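PDB 2GAN: 182aa long hypothetical protein from Pyrococcus horikoshii, which is of unknown function but probably transfers an acetyl group from acetyl-CoA to an amine substrate, as members of the GNAT acetyltransferase family do. Local coordinates for residues M1-I7 with L69-D75; G80-L84 with L127-A131. All blocks are in the same frame, centred on the assembly; numbering follows the deposited sequence.

Both contacts belong to one mixed beta sheet, and their centres lie about 10 Å apart. Contact 1 adds the N-terminal strand to the edge of the sheet within this chain and is partly exposed; contact 2 packs a helix on the sheet and is wholly buried. They join through the neighbouring strands 68-74 and 78-85, where Tyr-70 N lies 2.7 Å from Ile-82 O and Tyr-72 N 2.8 Å from Gly-80 O. The chemistry follows the position: main-chain hydrogen bonds, a terminal salt bridge and bridging waters at the exposed edge, aliphatic packing alone in the interior. Tyr-70 and Phe-130 also meet edge-to-face, tying the two contacts on the side of helix 123-137.

Contact 1 (M1-I7 with L69-D75); sequences MEGVKKI and LYTYQKD. With SO4 (sulfate ion), chain E.
This antiparallel strand pair sets N-terminal strand 2-6 beside strand 68-74, at one edge of the GNAT-type sheet within the chain. The axes approach to 4.6 Å, N-to-C directions 152° apart, hence twisted. Hydrogen-bonded pairs are Gly-3/Gln-73 (N to O both ways, 3.0 Å) and Lys-5/Thr-71 (Lys-5 N to Thr-71 O 2.8 Å, Thr-71 N to Lys-5 O 3.0 Å); Ile-7 N to Leu-69 O (3.0 Å) follows. Non-hydrogen-bonded Glu-2/Lys-74, Val-4/Tyr-72 and Lys-6/Tyr-70 share one face, where Val-4 and both tyrosines touch helix 123-137, opposite Lys-5, Thr-71 and Gln-73. At phi 144°, a CB on Gly-3 would strike the preceding carbonyl; Gly-3 CA makes a CH-pi contact over the Tyr-72 ring, 4.2 Å from its centroid. Asp-75 N donates to O of selenomethionine Met-1 (2.7 Å), whose N forms a salt bridge to Asp-75 OD2 (2.8 Å). Water links Met-1 N, Lys-74 NZ and the sulfate, which Lys-74 NZ bonds weakly (O3, 2.9 Å). Backbone bonds thus set register; charge fastens the N-terminus.

Contact 2 (G80-L84 with L127-A131); sequences GTIAL and LLEFA
Ile-82, Leu-127 and Ala-131 dominate this helix-on-sheet contact, in which strand 80-84 and helical turn 127-131 run nearly parallel, their axes 8.9 Å apart at closest approach and 19° apart in direction (signed crossing angle -19°). The strand is extended and the turn is regular alpha-helix, with Ala-131 N bonded to Leu-127 O at 2.8 Å. Ile-82 faces Leu-127 (CA to CA 6.6 Å), and Leu-84 faces Ala-131 (CA to CA 7.2 Å).

Ile-82 is the central residue. With chi1 and chi2 both t, its long branch reaches the helix, bringing CD1 to 3.3 Å from Ala-131 CB, 3.8 Å from Leu-128 CA and 4.2 Å from Leu-128 CD1; its CG2 lies 4.0 Å from Leu-127 CD2. Alanine suits position 131 because its small methyl leaves room for this branch, while Leu-84 CD2 also comes within 3.8 Å of Ala-131 CB.

Leu-127, in the m,t rotamer, stretches over the strand beside Gly-80. Its CD1 lies 3.7 Å from Gly-80 C and 3.6 Å from Thr-81 N, filling the place where a CB on residue 80 would clash. Thus a long side chain meets bare backbone at one end, and a long branch meets a small residue at the other.

Alternation along the strand turns Thr-81 and Ala-83 away from this helix; Thr-81 touches helix 14-27, and its OG1 bonds to Phe-111 O. The contact is the interface between the sheet and one of its two helical layers, consistent with the alpha-beta-alpha GNAT fold, with strand 78-85 between strands 68-74 and 106-114 and helices 123-137 and 14-27 on its two faces.

Contact 1 (M1-I7 with L69-D75)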
loop_
_atom_site.group_PDB
_atom_site.type_symbol
_atom_site.label_atom_id
_atom_site.label_comp_id
_atom_site.label_asym_id
_atom_site.label_seq_id
_atom_site.Cartn_x
_atom_site.Cartn_y
_atom_site.Cartn_z
HETATM N N MSE A 1 23.932 6.117 20.695
HETATM C CA MSE A 1 22.896 7.030 21.259
HETATM C C MSE A 1 21.786 7.285 20.248
HETATM O O MSE A 1 22.035 7.434 19.052
HETATM C CB MSE A 1 23.522 8.365 21.665
HETATM C CG MSE A 1 24.380 8.308 22.915
HETATM SE SE MSE A 1 25.165 10.028 23.324
HETATM C CE MSE A 1 23.541 11.039 23.612
ATOM N N GLU A 2 20.556 7.346 20.740
ATOM C CA GLU A 2 19.412 7.574 19.872
ATOM C C GLU A 2 18.252 8.146 20.675
ATOM O O GLU A 2 18.338 8.267 21.899
ATOM C CB GLU A 2 19.000 6.255 19.208
ATOM C CG GLU A 2 18.585 5.163 20.187
ATOM C CD GLU A 2 18.365 3.827 19.507
ATOM O OE1 GLU A 2 17.823 2.902 20.146
ATOM O OE2 GLU A 2 18.743 3.694 18.329
ATOM N N GLY A 3 17.171 8.493 19.985
ATOM C CA GLY A 3 16.009 9.043 20.658
ATOM C C GLY A 3 15.306 10.113 19.845
ATOM O O GLY A 3 15.789 10.524 18.784
ATOM N N VAL A 4 14.159 10.562 20.350
ATOM C CA VAL A 4 13.368 11.596 19.696
ATOM C C VAL A 4 14.025 12.946 19.925
ATOM O O VAL A 4 14.482 13.242 21.022
ATOM C CB VAL A 4 11.945 11.637 20.269
ATOM C CG1 VAL A 4 11.151 12.768 19.630
ATOM C CG2 VAL A 4 11.256 10.304 20.023
ATOM N N LYS A 5 14.087 13.768 18.895
ATOM C CA LYS A 5 14.699 15.064 19.076
ATOM C C LYS A 5 13.932 16.107 18.290
ATOM O O LYS A 5 13.647 15.929 17.103
ATOM C CB LYS A 5 16.161 15.020 18.641
ATOM C CG LYS A 5 16.921 16.308 18.880
ATOM C CD LYS A 5 18.413 16.085 18.704
ATOM C CE LYS A 5 19.191 17.376 18.891
ATOM N NZ LYS A 5 18.883 18.372 17.825
ATOM N N LYS A 6 13.587 17.196 18.967
ATOM C CA LYS A 6 12.839 18.271 18.338
ATOM C C LYS A 6 13.799 19.129 17.526
ATOM O O LYS A 6 14.942 19.328 17.924
ATOM C CB LYS A 6 12.161 19.126 19.411
ATOM C CG LYS A 6 11.165 20.152 18.875
ATOM C CD LYS A 6 10.446 20.836 20.021
ATOM C CE LYS A 6 9.292 21.714 19.547
ATOM N NZ LYS A 6 9.732 22.894 18.746
ATOM N N ILE A 7 13.346 19.614 16.377
ATOM C CA ILE A 7 14.191 20.477 15.564
ATOM C C ILE A 7 13.740 21.924 15.776
ATOM O O ILE A 7 12.645 22.311 15.368
ATOM C CB ILE A 7 14.097 20.154 14.061
ATOM C CG1 ILE A 7 14.348 18.658 13.803
ATOM C CG2 ILE A 7 15.115 20.999 13.306
ATOM C CD1 ILE A 7 15.725 18.146 14.239
ATOM N N LEU A 69 8.461 20.089 14.271
ATOM C CA LEU A 69 9.061 18.981 13.536
ATOM C C LEU A 69 9.860 18.112 14.499
ATOM O O LEU A 69 10.726 18.599 15.220
ATOM C CB LEU A 69 9.998 19.494 12.437
ATOM C CG LEU A 69 10.851 18.401 11.765
ATOM C CD1 LEU A 69 9.926 17.394 11.086
ATOM C CD2 LEU A 69 11.808 19.011 10.748
ATOM N N TYR A 70 9.570 16.822 14.499
ATOM C CA TYR A 70 10.267 15.901 15.369
ATOM C C TYR A 70 10.987 14.871 14.524
ATOM O O TYR A 70 10.540 14.527 13.433
ATOM C CB TYR A 70 9.274 15.236 16.324
ATOM C CG TYR A 70 8.706 16.193 17.345
ATOM C CD1 TYR A 70 9.425 16.528 18.491
ATOM C CD2 TYR A 70 7.455 16.780 17.160
ATOM C CE1 TYR A 70 8.911 17.425 19.433
ATOM C CE2 TYR A 70 6.934 17.675 18.094
ATOM C CZ TYR A 70 7.667 17.994 19.229
ATOM O OH TYR A 70 7.141 18.877 20.152
ATOM N N THR A 71 12.128 14.404 15.009
ATOM C CA THR A 71 12.882 13.410 14.268
ATOM C C THR A 71 13.422 12.395 15.232
ATOM O O THR A 71 13.594 12.676 16.416
ATOM C CB THR A 71 14.117 14.011 13.565
ATOM O OG1 THR A 71 15.033 14.485 14.560
ATOM C CG2 THR A 71 13.726 15.148 12.644
ATOM N N TYR A 72 13.684 11.203 14.725
ATOM C CA TYR A 72 14.284 10.188 15.559
ATOM C C TYR A 72 15.704 10.184 15.037
ATOM O O TYR A 72 15.936 10.026 13.838
ATOM C CB TYR A 72 13.623 8.823 15.365
ATOM C CG TYR A 72 14.081 7.800 16.389
ATOM C CD1 TYR A 72 15.245 7.058 16.193
ATOM C CD2 TYR A 72 13.362 7.597 17.571
ATOM C CE1 TYR A 72 15.682 6.135 17.144
ATOM C CE2 TYR A 72 13.788 6.683 18.533
ATOM C CZ TYR A 72 14.949 5.955 18.314
ATOM O OH TYR A 72 15.376 5.057 19.266
ATOM N N GLN A 73 16.656 10.415 15.928
ATOM C CA GLN A 73 18.046 10.439 15.526
ATOM C C GLN A 73 18.849 9.378 16.250
ATOM O O GLN A 73 18.565 9.024 17.400
ATOM C CB GLN A 73 18.660 11.817 15.798
ATOM C CG GLN A 73 17.988 12.966 15.047
ATOM C CD GLN A 73 18.730 14.291 15.188
ATOM O OE1 GLN A 73 18.204 15.354 14.830
ATOM N NE2 GLN A 73 19.958 14.235 15.703
ATOM N N LYS A 74 19.848 8.864 15.548
ATOM C CA LYS A 74 20.750 7.868 16.088
ATOM C C LYS A 74 22.126 8.454 15.829
ATOM O O LYS A 74 22.522 8.628 14.676
ATOM C CB LYS A 74 20.613 6.543 15.343
ATOM C CG LYS A 74 21.329 5.381 16.020
ATOM C CD LYS A 74 21.171 4.098 15.212
ATOM C CE LYS A 74 21.349 2.848 16.074
ATOM N NZ LYS A 74 22.649 2.816 16.803
ATOM N N ASP A 75 22.842 8.786 16.895
ATOM C CA ASP A 75 24.170 9.350 16.740
ATOM C C ASP A 75 24.142 10.561 15.803
ATOM O O ASP A 75 24.913 10.628 14.849
ATOM C CB ASP A 75 25.121 8.270 16.204
ATOM C CG ASP A 75 25.326 7.129 17.200
ATOM O OD1 ASP A 75 25.752 6.034 16.780
ATOM O OD2 ASP A 75 25.070 7.334 18.404
HETATM S S SO4 E . 24.662 0.379 18.519
HETATM O O1 SO4 E . 24.084 -0.745 17.759
HETATM O O2 SO4 E . 23.664 0.899 19.471
HETATM O O3 SO4 E . 25.060 1.446 17.585
HETATM O O4 SO4 E . 25.851 -0.090 19.259
HETATM O O HOH W 1 22.199 3.680 19.706
HETATM O O HOH W 2 19.358 17.630 14.545
HETATM O O HOH W 3 10.124 22.404 15.456
#

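Contact 2 (G80-L84 with L127-A131)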
loop_
_atom_site.group_PDB
_atom_site.type_symbol
_atom_site.label_atom_id
_atom_site.label_comp_id
_atom_site.label_asym_id
_atom_site.label_seq_id
_atom_site.Cartn_x
_atom_site.Cartn_y
_atom_site.Cartn_z
ATOM N N GLY A 80 14.186 9.096 11.098
ATOM C CA GLY A 80 12.740 9.086 11.247
ATOM C C GLY A 80 12.228 10.503 11.420
ATOM O O GLY A 80 12.908 11.332 12.012
ATOM N N THR A 81 11.038 10.796 10.911
ATOM C CA THR A 81 10.487 12.149 11.044
ATOM C C THR A 81 8.990 12.132 11.295
ATOM O O THR A 81 8.303 11.163 10.968
ATOM C CB THR A 81 10.652 12.981 9.752
ATOM O OG1 THR A 81 9.746 12.469 8.762
ATOM C CG2 THR A 81 12.059 12.915 9.232
ATOM N N ILE A 82 8.498 13.230 11.864
ATOM C CA ILE A 82 7.077 13.410 12.109
ATOM C C ILE A 82 6.830 14.887 12.435
ATOM O O ILE A 82 7.542 15.492 13.239
ATOM C CB ILE A 82 6.560 12.494 13.245
ATOM C CG1 ILE A 82 5.031 12.401 13.156
ATOM C CG2 ILE A 82 7.017 13.016 14.600
ATOM C CD1 ILE A 82 4.407 11.279 14.004
ATOM N N ALA A 83 5.822 15.452 11.783
ATOM C CA ALA A 83 5.477 16.857 11.921
ATOM C C ALA A 83 4.070 17.097 12.435
ATOM O O ALA A 83 3.153 16.323 12.158
ATOM C CB ALA A 83 5.639 17.551 10.562
ATOM N N LEU A 84 3.900 18.188 13.174
ATOM C CA LEU A 84 2.593 18.557 13.708
ATOM C C LEU A 84 2.154 19.913 13.188
ATOM O O LEU A 84 2.955 20.852 13.124
ATOM C CB LEU A 84 2.649 18.633 15.222
ATOM C CG LEU A 84 3.182 17.349 15.845
ATOM C CD1 LEU A 84 3.239 17.527 17.359
ATOM C CD2 LEU A 84 2.293 16.178 15.446
ATOM N N LEU A 127 7.657 7.474 17.365
ATOM C CA LEU A 127 7.363 8.776 16.801
ATOM C C LEU A 127 5.866 9.057 16.889
ATOM O O LEU A 127 5.456 10.033 17.515
ATOM C CB LEU A 127 7.847 8.848 15.347
ATOM C CG LEU A 127 9.362 9.032 15.177
ATOM C CD1 LEU A 127 9.731 9.000 13.705
ATOM C CD2 LEU A 127 9.776 10.367 15.793
ATOM N N LEU A 128 5.051 8.185 16.298
ATOM C CA LEU A 128 3.599 8.369 16.298
ATOM C C LEU A 128 3.049 8.588 17.710
ATOM O O LEU A 128 2.304 9.542 17.950
ATOM C CB LEU A 128 2.910 7.171 15.635
ATOM C CG LEU A 128 1.423 7.305 15.279
ATOM C CD1 LEU A 128 1.187 8.550 14.419
ATOM C CD2 LEU A 128 0.974 6.058 14.535
ATOM N N GLU A 129 3.421 7.712 18.643
ATOM C CA GLU A 129 2.974 7.842 20.026
ATOM C C GLU A 129 3.346 9.217 20.568
ATOM O O GLU A 129 2.537 9.891 21.203
ATOM C CB GLU A 129 3.611 6.757 20.903
ATOM C CG GLU A 129 3.401 6.982 22.400
ATOM C CD GLU A 129 4.091 5.932 23.261
ATOM O OE1 GLU A 129 5.327 5.751 23.117
ATOM O OE2 GLU A 129 3.391 5.297 24.088
ATOM N N PHE A 130 4.581 9.634 20.328
ATOM C CA PHE A 130 5.016 10.942 20.804
ATOM C C PHE A 130 4.142 12.047 20.201
ATOM O O PHE A 130 3.689 12.936 20.908
ATOM C CB PHE A 130 6.481 11.177 20.435
ATOM C CG PHE A 130 7.043 12.464 20.961
ATOM C CD1 PHE A 130 6.868 13.650 20.263
ATOM C CD2 PHE A 130 7.745 12.491 22.162
ATOM C CE1 PHE A 130 7.391 14.848 20.748
ATOM C CE2 PHE A 130 8.270 13.685 22.656
ATOM C CZ PHE A 130 8.089 14.866 21.945
ATOM N N ALA A 131 3.894 11.961 18.894
ATOM C CA ALA A 131 3.097 12.946 18.175
ATOM C C ALA A 131 1.656 13.015 18.660
ATOM O O ALA A 131 1.101 14.098 18.834
ATOM C CB ALA A 131 3.126 12.650 16.679
#